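Long-range contact in glyoxalase family protein, putative (Bacillus anthracis, PDB 2QQZ), which is of unknown function but belongs to the glyoxalase/bleomycin resistance protein/dioxygenase superfamily, whose members are built from paired beta-alpha-beta-beta-beta modules: residues Val16-Gly21 against Asp113-Arg118. Sequence-based numbering, arbitrary orientation.
With SO4 (sulfate ion), chain D.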
loop_
_atom_site.group_PDB
_atom_site.type_symbol
_atom_site.label_atom_id
_atom_site.label_comp_id
_atom_site.label_asym_id
_atom_site.label_seq_id
_atom_site.Cartn_x
_atom_site.Cartn_y
_atom_site.Cartn_z
ATOM N N VAL A 16 2.993 -5.977 -3.374
ATOM C CA VAL A 16 2.213 -7.125 -2.826
ATOM C C VAL A 16 3.021 -8.400 -3.106
ATOM O O VAL A 16 3.542 -8.572 -4.205
ATOM C CB VAL A 16 0.860 -7.189 -3.556
ATOM C CG1 VAL A 16 0.046 -8.457 -3.229
ATOM C CG2 VAL A 16 0.045 -5.913 -3.251
ATOM N N ALA A 17 3.171 -9.263 -2.110
ATOM C CA ALA A 17 4.051 -10.423 -2.294
ATOM C C ALA A 17 3.227 -11.585 -2.859
ATOM O O ALA A 17 1.988 -11.605 -2.709
ATOM C CB ALA A 17 4.704 -10.777 -1.008
ATOM N N ALA A 18 3.919 -12.539 -3.475
ATOM C CA ALA A 18 3.312 -13.697 -4.097
ATOM C C ALA A 18 4.388 -14.750 -4.240
ATOM O O ALA A 18 5.598 -14.443 -4.175
ATOM C CB ALA A 18 2.752 -13.304 -5.458
ATOM N N PRO A 19 3.983 -16.012 -4.408
ATOM C CA PRO A 19 5.041 -17.002 -4.561
ATOM C C PRO A 19 5.745 -17.043 -5.929
ATOM O O PRO A 19 5.226 -16.534 -6.933
ATOM C CB PRO A 19 4.318 -18.334 -4.314
ATOM C CG PRO A 19 2.867 -18.072 -4.600
ATOM C CD PRO A 19 2.630 -16.599 -4.382
ATOM N N VAL A 20 6.874 -17.752 -5.973
ATOM C CA VAL A 20 7.544 -17.970 -7.270
ATOM C C VAL A 20 6.537 -18.629 -8.223
ATOM O O VAL A 20 5.787 -19.505 -7.806
ATOM C CB VAL A 20 8.756 -18.883 -7.054
ATOM C CG1 VAL A 20 9.517 -19.110 -8.324
ATOM C CG2 VAL A 20 9.668 -18.270 -5.990
ATOM N N GLY A 21 6.533 -18.237 -9.493
ATOM C CA GLY A 21 5.623 -18.820 -10.481
ATOM C C GLY A 21 4.255 -18.168 -10.526
ATOM O O GLY A 21 3.379 -18.645 -11.215
ATOM N N ASP A 113 -6.767 -11.965 -3.152
ATOM C CA ASP A 113 -6.237 -12.332 -4.488
ATOM C C ASP A 113 -5.973 -13.864 -4.489
ATOM O O ASP A 113 -6.244 -14.537 -3.478
ATOM C CB ASP A 113 -4.986 -11.508 -4.894
ATOM C CG ASP A 113 -3.725 -11.847 -4.063
ATOM O OD1 ASP A 113 -3.719 -12.893 -3.353
ATOM O OD2 ASP A 113 -2.722 -11.096 -4.177
ATOM N N PRO A 114 -5.485 -14.421 -5.620
ATOM C CA PRO A 114 -5.272 -15.856 -5.691
ATOM C C PRO A 114 -4.252 -16.367 -4.646
ATOM O O PRO A 114 -4.243 -17.579 -4.388
ATOM C CB PRO A 114 -4.724 -16.030 -7.107
ATOM C CG PRO A 114 -5.260 -14.917 -7.800
ATOM C CD PRO A 114 -5.126 -13.798 -6.900
ATOM N N PHE A 115 -3.482 -15.491 -3.982
ATOM C CA PHE A 115 -2.385 -15.974 -3.107
ATOM C C PHE A 115 -2.764 -15.753 -1.650
ATOM O O PHE A 115 -1.999 -16.089 -0.743
ATOM C CB PHE A 115 -1.073 -15.243 -3.420
ATOM C CG PHE A 115 -0.862 -15.049 -4.892
ATOM C CD1 PHE A 115 -0.661 -16.177 -5.730
ATOM C CD2 PHE A 115 -0.975 -13.790 -5.461
ATOM C CE1 PHE A 115 -0.546 -16.023 -7.121
ATOM C CE2 PHE A 115 -0.853 -13.607 -6.904
ATOM C CZ PHE A 115 -0.652 -14.719 -7.703
ATOM N N GLY A 116 -3.974 -15.226 -1.441
ATOM C CA GLY A 116 -4.495 -15.045 -0.128
ATOM C C GLY A 116 -4.247 -13.647 0.448
ATOM O O GLY A 116 -4.551 -13.439 1.623
ATOM N N ASN A 117 -3.676 -12.722 -0.324
ATOM C CA ASN A 117 -3.536 -11.302 0.128
ATOM C C ASN A 117 -4.902 -10.589 0.097
ATOM O O ASN A 117 -5.656 -10.728 -0.889
ATOM C CB ASN A 117 -2.579 -10.491 -0.769
ATOM C CG ASN A 117 -1.199 -11.073 -0.823
ATOM O OD1 ASN A 117 -0.513 -11.175 0.199
ATOM N ND2 ASN A 117 -0.764 -11.429 -2.026
ATOM N N ARG A 118 -5.219 -9.902 1.186
ATOM C CA ARG A 118 -6.395 -9.006 1.257
ATOM C C ARG A 118 -6.174 -7.724 0.438
ATOM O O ARG A 118 -5.105 -7.080 0.513
ATOM C CB ARG A 118 -6.665 -8.628 2.684
ATOM C CG ARG A 118 -7.793 -7.603 2.877
ATOM C CD ARG A 118 -8.359 -7.760 4.332
ATOM N NE ARG A 118 -9.291 -8.903 4.378
ATOM C CZ ARG A 118 -10.156 -9.147 5.372
ATOM N NH1 ARG A 118 -10.200 -8.354 6.445
ATOM N NH2 ARG A 118 -10.937 -10.217 5.320
HETATM S S SO4 D . -11.802 -10.349 9.262
HETATM O O1 SO4 D . -12.395 -9.734 8.094
HETATM O O2 SO4 D . -11.275 -9.374 10.196
HETATM O O3 SO4 D . -12.884 -11.125 9.868
HETATM O O4 SO4 D . -10.751 -11.271 8.909
HETATM O O HOH W 1 1.517 -9.355 0.289
#
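The Asp-Pro-Phe-Gly-Asn turn between the last two strands of this glyoxalase-fold chain meets the end of strand 8-18 through Asn117 and Phe115, which touch Ala17 and Ala18. Asn117 gives its amide to the strand: ND2 donates to Ala17 O at 2.8 Å, lying nearly in line with the Ala17 C=O bond, while Ala17 O sits 20° out of the amide plane of Asn117. The same nitrogen donates to Asp113 OD2 at 2.9 Å, an almost straight bond on the syn side of the carboxylate. Both ND2 bonds, with a water that links Asn117 OD1 to Ala17 N, fix the rotation of the amide. Asn117 thus reaches Ala17 O directly and Ala17 N through the water. Val16 CG1, anti to its backbone N (chi1 171°), lies 3.3 Å from Asn117 ND2.

Asp113 shapes the turn from inside. Its OD1 accepts from Phe115 N at 2.7 Å, an Asx turn, and from Asn117 N, the two donors arriving from opposite faces of the carboxylate plane; the backbone from Asp113 to Gly116 forms a type I beta turn. The Phe115 ring packs against Ala18 and Pro19 at the end of the strand. Ala18 CB sits over one face of its ring, 4.0 Å from the centroid in a CH-pi contact, while Pro114 CB lies over the centre of the other face. Pro19 CD approaches Phe115 CD1 to 3.6 Å, the two side chains crossing obliquely.

The buried Asp113 OD2 has a second partner in Tyr30 OH of helix 23-33, and Asn117 OD1 also accepts from Ala71 N. Val16 and Ala18 pack on Ile62 of the adjacent parallel strand 58-64. Through Asn117 and Phe115, the turn joining strands 106-112 and 118-124 of one sheet is tied to strand 8-18 of the other, beside helix 23-33.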